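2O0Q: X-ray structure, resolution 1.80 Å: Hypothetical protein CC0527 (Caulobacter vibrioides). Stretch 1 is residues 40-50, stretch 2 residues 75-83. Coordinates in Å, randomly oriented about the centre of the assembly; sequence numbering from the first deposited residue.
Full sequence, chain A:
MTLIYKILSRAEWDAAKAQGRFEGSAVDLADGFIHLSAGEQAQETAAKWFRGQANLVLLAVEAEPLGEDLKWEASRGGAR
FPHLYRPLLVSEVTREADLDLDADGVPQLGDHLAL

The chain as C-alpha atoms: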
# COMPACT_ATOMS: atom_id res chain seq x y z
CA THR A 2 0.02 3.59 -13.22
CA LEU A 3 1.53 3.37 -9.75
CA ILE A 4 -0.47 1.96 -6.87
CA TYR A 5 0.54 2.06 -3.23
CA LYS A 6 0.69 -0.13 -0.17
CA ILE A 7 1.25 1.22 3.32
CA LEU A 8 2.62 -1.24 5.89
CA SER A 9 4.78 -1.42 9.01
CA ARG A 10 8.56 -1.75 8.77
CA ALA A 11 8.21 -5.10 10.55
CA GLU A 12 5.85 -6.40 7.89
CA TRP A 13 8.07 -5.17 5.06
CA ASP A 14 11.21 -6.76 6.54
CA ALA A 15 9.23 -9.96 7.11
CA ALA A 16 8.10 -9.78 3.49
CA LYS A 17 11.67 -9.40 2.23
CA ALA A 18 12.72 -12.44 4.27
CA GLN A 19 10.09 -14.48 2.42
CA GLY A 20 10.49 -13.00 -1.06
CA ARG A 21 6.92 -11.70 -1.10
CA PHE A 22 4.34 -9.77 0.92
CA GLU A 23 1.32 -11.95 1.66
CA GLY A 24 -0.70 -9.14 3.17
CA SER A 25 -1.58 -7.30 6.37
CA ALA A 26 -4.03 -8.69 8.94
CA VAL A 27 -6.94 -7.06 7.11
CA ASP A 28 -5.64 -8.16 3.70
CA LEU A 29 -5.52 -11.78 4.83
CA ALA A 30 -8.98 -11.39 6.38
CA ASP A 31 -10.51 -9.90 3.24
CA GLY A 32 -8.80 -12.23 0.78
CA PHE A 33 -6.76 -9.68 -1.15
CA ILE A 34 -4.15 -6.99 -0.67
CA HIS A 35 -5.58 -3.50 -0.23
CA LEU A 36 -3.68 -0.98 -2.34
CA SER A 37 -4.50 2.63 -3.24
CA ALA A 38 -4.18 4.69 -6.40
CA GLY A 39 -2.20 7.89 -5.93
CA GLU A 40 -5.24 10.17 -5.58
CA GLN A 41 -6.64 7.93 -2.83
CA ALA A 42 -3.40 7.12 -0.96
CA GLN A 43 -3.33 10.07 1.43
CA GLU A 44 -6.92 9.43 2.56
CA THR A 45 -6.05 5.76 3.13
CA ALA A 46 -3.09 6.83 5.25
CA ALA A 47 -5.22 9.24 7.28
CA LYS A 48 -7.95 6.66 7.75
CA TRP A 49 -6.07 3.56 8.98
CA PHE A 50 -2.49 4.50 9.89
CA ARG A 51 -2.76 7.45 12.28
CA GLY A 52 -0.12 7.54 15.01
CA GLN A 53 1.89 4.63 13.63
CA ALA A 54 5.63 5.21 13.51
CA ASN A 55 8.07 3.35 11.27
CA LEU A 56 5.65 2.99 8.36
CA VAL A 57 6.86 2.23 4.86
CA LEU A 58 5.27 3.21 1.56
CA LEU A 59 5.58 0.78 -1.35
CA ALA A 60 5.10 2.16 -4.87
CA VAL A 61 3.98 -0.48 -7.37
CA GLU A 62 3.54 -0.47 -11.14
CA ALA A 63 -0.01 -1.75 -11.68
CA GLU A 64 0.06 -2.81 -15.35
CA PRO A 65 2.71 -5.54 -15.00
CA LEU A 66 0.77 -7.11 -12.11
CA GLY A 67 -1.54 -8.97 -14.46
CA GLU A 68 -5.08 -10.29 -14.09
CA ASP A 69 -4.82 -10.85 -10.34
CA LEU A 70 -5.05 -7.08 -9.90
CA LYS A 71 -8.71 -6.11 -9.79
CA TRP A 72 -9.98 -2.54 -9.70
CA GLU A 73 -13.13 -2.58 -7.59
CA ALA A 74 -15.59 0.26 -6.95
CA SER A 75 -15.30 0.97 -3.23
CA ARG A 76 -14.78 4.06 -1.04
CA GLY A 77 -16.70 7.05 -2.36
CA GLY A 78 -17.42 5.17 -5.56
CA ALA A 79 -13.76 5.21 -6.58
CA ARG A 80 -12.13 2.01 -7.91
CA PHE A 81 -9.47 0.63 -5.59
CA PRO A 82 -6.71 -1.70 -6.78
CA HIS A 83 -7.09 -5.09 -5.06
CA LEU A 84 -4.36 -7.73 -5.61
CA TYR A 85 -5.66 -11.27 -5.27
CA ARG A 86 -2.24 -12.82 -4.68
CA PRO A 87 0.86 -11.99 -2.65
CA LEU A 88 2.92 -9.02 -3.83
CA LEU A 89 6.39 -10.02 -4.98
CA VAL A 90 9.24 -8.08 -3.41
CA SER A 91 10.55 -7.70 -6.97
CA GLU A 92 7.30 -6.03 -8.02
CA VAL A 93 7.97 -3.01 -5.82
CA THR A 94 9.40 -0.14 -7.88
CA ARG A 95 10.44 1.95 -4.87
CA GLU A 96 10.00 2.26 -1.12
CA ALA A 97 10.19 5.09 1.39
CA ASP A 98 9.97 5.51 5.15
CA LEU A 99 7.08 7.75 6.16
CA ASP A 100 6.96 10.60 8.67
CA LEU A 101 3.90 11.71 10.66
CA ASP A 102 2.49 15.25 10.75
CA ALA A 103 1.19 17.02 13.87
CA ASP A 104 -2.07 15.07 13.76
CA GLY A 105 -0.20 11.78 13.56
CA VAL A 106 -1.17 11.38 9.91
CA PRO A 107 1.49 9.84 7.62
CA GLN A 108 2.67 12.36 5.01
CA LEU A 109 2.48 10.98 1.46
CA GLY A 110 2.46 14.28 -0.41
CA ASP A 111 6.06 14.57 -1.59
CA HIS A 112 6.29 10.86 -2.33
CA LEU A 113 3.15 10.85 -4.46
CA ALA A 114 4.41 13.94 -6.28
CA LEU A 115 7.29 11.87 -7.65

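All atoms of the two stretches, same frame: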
# COMPACT_ATOMS: atom_id res chain seq x y z
N GLU A 40 -4.28 9.17 -6.05
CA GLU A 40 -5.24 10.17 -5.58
C GLU A 40 -6.01 9.75 -4.33
O GLU A 40 -6.67 10.58 -3.70
CB GLU A 40 -6.25 10.50 -6.68
CG GLU A 40 -5.72 10.38 -8.08
CD GLU A 40 -5.58 8.93 -8.51
OE1 GLU A 40 -6.62 8.24 -8.57
OE2 GLU A 40 -4.45 8.48 -8.77
N GLN A 41 -5.93 8.47 -3.98
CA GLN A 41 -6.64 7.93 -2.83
C GLN A 41 -5.71 7.58 -1.66
O GLN A 41 -6.15 7.40 -0.53
CB GLN A 41 -7.42 6.68 -3.26
CG GLN A 41 -7.62 6.60 -4.78
CD GLN A 41 -8.05 5.23 -5.27
OE1 GLN A 41 -7.51 4.18 -4.88
NE2 GLN A 41 -9.03 5.22 -6.17
N ALA A 42 -4.41 7.49 -1.96
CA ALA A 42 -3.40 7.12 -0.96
C ALA A 42 -3.36 7.93 0.33
O ALA A 42 -3.30 7.36 1.42
CB ALA A 42 -2.02 7.14 -1.61
N GLN A 43 -3.38 9.26 0.23
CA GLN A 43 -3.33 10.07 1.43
C GLN A 43 -4.54 9.82 2.34
O GLN A 43 -4.40 9.77 3.56
CB GLN A 43 -3.25 11.56 1.07
CG GLN A 43 -3.04 12.48 2.26
CD GLN A 43 -1.77 12.17 3.03
OE1 GLN A 43 -1.82 11.72 4.19
NE2 GLN A 43 -0.62 12.40 2.41
N GLU A 44 -5.73 9.67 1.75
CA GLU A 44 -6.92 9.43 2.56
C GLU A 44 -6.80 8.07 3.25
O GLU A 44 -7.19 7.92 4.41
CB GLU A 44 -8.19 9.46 1.70
CG GLU A 44 -9.47 9.54 2.55
CD GLU A 44 -10.75 9.70 1.74
OE1 GLU A 44 -10.80 10.58 0.85
OE2 GLU A 44 -11.71 8.95 1.99
N THR A 45 -6.24 7.09 2.55
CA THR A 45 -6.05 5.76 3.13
C THR A 45 -5.11 5.87 4.33
O THR A 45 -5.35 5.26 5.37
CB THR A 45 -5.45 4.79 2.09
OG1 THR A 45 -6.39 4.58 1.03
CG2 THR A 45 -5.12 3.43 2.73
N ALA A 46 -4.05 6.66 4.17
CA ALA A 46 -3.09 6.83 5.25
C ALA A 46 -3.76 7.48 6.46
O ALA A 46 -3.58 7.04 7.60
CB ALA A 46 -1.91 7.70 4.76
N ALA A 47 -4.54 8.52 6.21
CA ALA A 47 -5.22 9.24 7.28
C ALA A 47 -6.28 8.39 7.96
O ALA A 47 -6.53 8.53 9.16
CB ALA A 47 -5.88 10.49 6.71
N LYS A 48 -6.89 7.50 7.21
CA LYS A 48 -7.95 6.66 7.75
C LYS A 48 -7.50 5.50 8.64
O LYS A 48 -8.04 5.31 9.74
CB LYS A 48 -8.81 6.13 6.60
CG LYS A 48 -10.09 5.46 7.03
CD LYS A 48 -10.89 5.01 5.82
CE LYS A 48 -12.21 4.39 6.22
NZ LYS A 48 -12.89 3.77 5.04
N TRP A 49 -6.50 4.73 8.21
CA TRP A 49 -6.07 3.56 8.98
C TRP A 49 -4.68 3.54 9.61
O TRP A 49 -4.38 2.61 10.36
CB TRP A 49 -6.19 2.30 8.12
CG TRP A 49 -7.34 2.29 7.19
CD1 TRP A 49 -7.39 2.81 5.93
CD2 TRP A 49 -8.63 1.72 7.43
NE1 TRP A 49 -8.63 2.60 5.37
CE2 TRP A 49 -9.41 1.93 6.28
CE3 TRP A 49 -9.21 1.04 8.52
CZ2 TRP A 49 -10.74 1.50 6.17
CZ3 TRP A 49 -10.53 0.61 8.42
CH2 TRP A 49 -11.28 0.84 7.25
N PHE A 50 -3.85 4.53 9.35
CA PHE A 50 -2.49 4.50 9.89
C PHE A 50 -2.08 5.63 10.82
O PHE A 50 -0.89 5.83 11.05
CB PHE A 50 -1.50 4.39 8.74
CG PHE A 50 -1.62 3.11 7.96
CD1 PHE A 50 -1.04 1.93 8.43
CD2 PHE A 50 -2.34 3.07 6.77
CE1 PHE A 50 -1.18 0.73 7.73
CE2 PHE A 50 -2.48 1.88 6.05
CZ PHE A 50 -1.90 0.71 6.53
N SER A 75 -15.19 1.02 -4.68
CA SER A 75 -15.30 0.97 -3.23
C SER A 75 -15.58 2.34 -2.60
O SER A 75 -16.60 2.96 -2.87
CB SER A 75 -14.00 0.37 -2.66
OG SER A 75 -14.05 0.21 -1.26
N ARG A 76 -14.66 2.79 -1.75
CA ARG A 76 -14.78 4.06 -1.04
C ARG A 76 -15.14 5.25 -1.91
O ARG A 76 -14.42 5.59 -2.86
CB ARG A 76 -13.47 4.34 -0.29
CG ARG A 76 -13.60 5.31 0.87
CD ARG A 76 -12.32 5.29 1.71
NE ARG A 76 -11.20 5.94 1.05
CZ ARG A 76 -9.93 5.57 1.18
NH1 ARG A 76 -9.60 4.54 1.95
NH2 ARG A 76 -8.97 6.25 0.57
N GLY A 77 -16.26 5.89 -1.60
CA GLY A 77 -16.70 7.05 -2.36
C GLY A 77 -16.95 6.78 -3.82
O GLY A 77 -16.94 7.71 -4.64
N GLY A 78 -17.16 5.52 -4.18
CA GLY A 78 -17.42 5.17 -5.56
C GLY A 78 -16.17 5.03 -6.42
O GLY A 78 -16.26 4.67 -7.59
N ALA A 79 -15.01 5.32 -5.84
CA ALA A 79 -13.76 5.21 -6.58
C ALA A 79 -13.31 3.75 -6.66
O ALA A 79 -13.59 2.96 -5.76
CB ALA A 79 -12.68 6.06 -5.90
N ARG A 80 -12.62 3.38 -7.74
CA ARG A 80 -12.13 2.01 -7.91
C ARG A 80 -10.78 1.82 -7.24
O ARG A 80 -9.81 2.51 -7.58
CB ARG A 80 -12.01 1.64 -9.40
CG ARG A 80 -13.35 1.46 -10.11
CD ARG A 80 -13.13 0.95 -11.53
NE ARG A 80 -14.37 0.72 -12.26
CZ ARG A 80 -15.27 -0.21 -11.96
NH1 ARG A 80 -15.08 -1.02 -10.92
NH2 ARG A 80 -16.37 -0.34 -12.69
N PHE A 81 -10.72 0.90 -6.29
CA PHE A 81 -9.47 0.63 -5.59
C PHE A 81 -8.78 -0.61 -6.14
O PHE A 81 -9.42 -1.61 -6.46
CB PHE A 81 -9.72 0.45 -4.09
CG PHE A 81 -9.92 1.75 -3.35
CD1 PHE A 81 -11.06 2.51 -3.54
CD2 PHE A 81 -8.94 2.23 -2.48
CE1 PHE A 81 -11.23 3.73 -2.88
CE2 PHE A 81 -9.10 3.44 -1.81
CZ PHE A 81 -10.25 4.19 -2.01
N PRO A 82 -7.45 -0.55 -6.26
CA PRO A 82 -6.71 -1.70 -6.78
C PRO A 82 -6.60 -2.77 -5.69
O PRO A 82 -6.06 -2.50 -4.61
CB PRO A 82 -5.36 -1.11 -7.17
CG PRO A 82 -5.17 -0.01 -6.17
CD PRO A 82 -6.56 0.61 -6.06
N HIS A 83 -7.11 -3.96 -5.98
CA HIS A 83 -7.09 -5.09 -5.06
C HIS A 83 -6.28 -6.23 -5.71
O HIS A 83 -6.65 -6.72 -6.79
CB HIS A 83 -8.51 -5.58 -4.77
CG HIS A 83 -9.37 -4.59 -4.03
ND1 HIS A 83 -8.84 -3.53 -3.33
CD2 HIS A 83 -10.70 -4.56 -3.83
CE1 HIS A 83 -9.82 -2.88 -2.71
NE2 HIS A 83 -10.96 -3.49 -3.00
O HOH W 1 -11.64 2.22 2.87

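Stretch 1 is helical as far as Trp 49, and the regular series of backbone bonds, such as Thr 45 N to Gln 41 O at 3.1 Å, continues to Phe 50, the first residue to leave helical angles. Stretch 2 begins as a tight loop and becomes a strand at Arg 80. The loop closes on itself: Ser 75 N donates to Ala 79 O at 2.7 Å. Both glycines have positive phi, which favours glycine; at Gly 78 a CB would also be jammed against the preceding carbonyl oxygen. Helix and strand run nearly at right angles, at 78°, and their axes come no closer than 10.5 Å. Even the nearest CA atoms, those of Gln 41 and Phe 81, are 8.3 Å apart, so side chains must bridge the gap.

Arg 76 spans much of it. Its CA-to-CB bond points toward the helix, and its long chain carries the guanidinium to residues spaced along one side of that helix. There Arg 76 NH2 donates to Thr 45 OG1 at 3.1 Å, while Arg 76 NH1 adds a weak bond to the same OG1 at 3.3 Å. The hydroxyl lies at the guanidinium edge, near its plane, where the N-H groups point. Gln 41 O lies at this edge too, 3.2 Å from Arg 76 NH2. One turn from Gln 41, the extended side chain of Glu 44 brings Glu 44 OE2 to within 3.2 Å of Arg 76 NE, forming a salt bridge that balances the arginine's charge.

Lys 48 adds a second positive charge nearby, Lys 48 NZ being 4.6 Å from Arg 76 NH1. A water accepts from both, at 2.9 Å from Lys 48 NZ and 3.2 Å from Arg 76 NH1. Trp 49 makes a slighter contact, its ring edge facing Arg 76 NH1.

Gln 41 makes the direct link to the strand. Gln 41 NE2 donates to Arg 80 O at 3.2 Å, with a nearly straight angle of 172°, so a helix side chain satisfies a strand carbonyl. An amide suits this place because its oxygen can serve a second role: Gln 41 OE1 lies over one face of the Phe 81 ring, 3.4 Å from Phe 81 CD2, and is hydrogen-bonded to a residue just outside the stretches. Phe 81 is buried; Thr 45 OG1 lies at its ring edge, 4.1 Å from Phe 81 CE2.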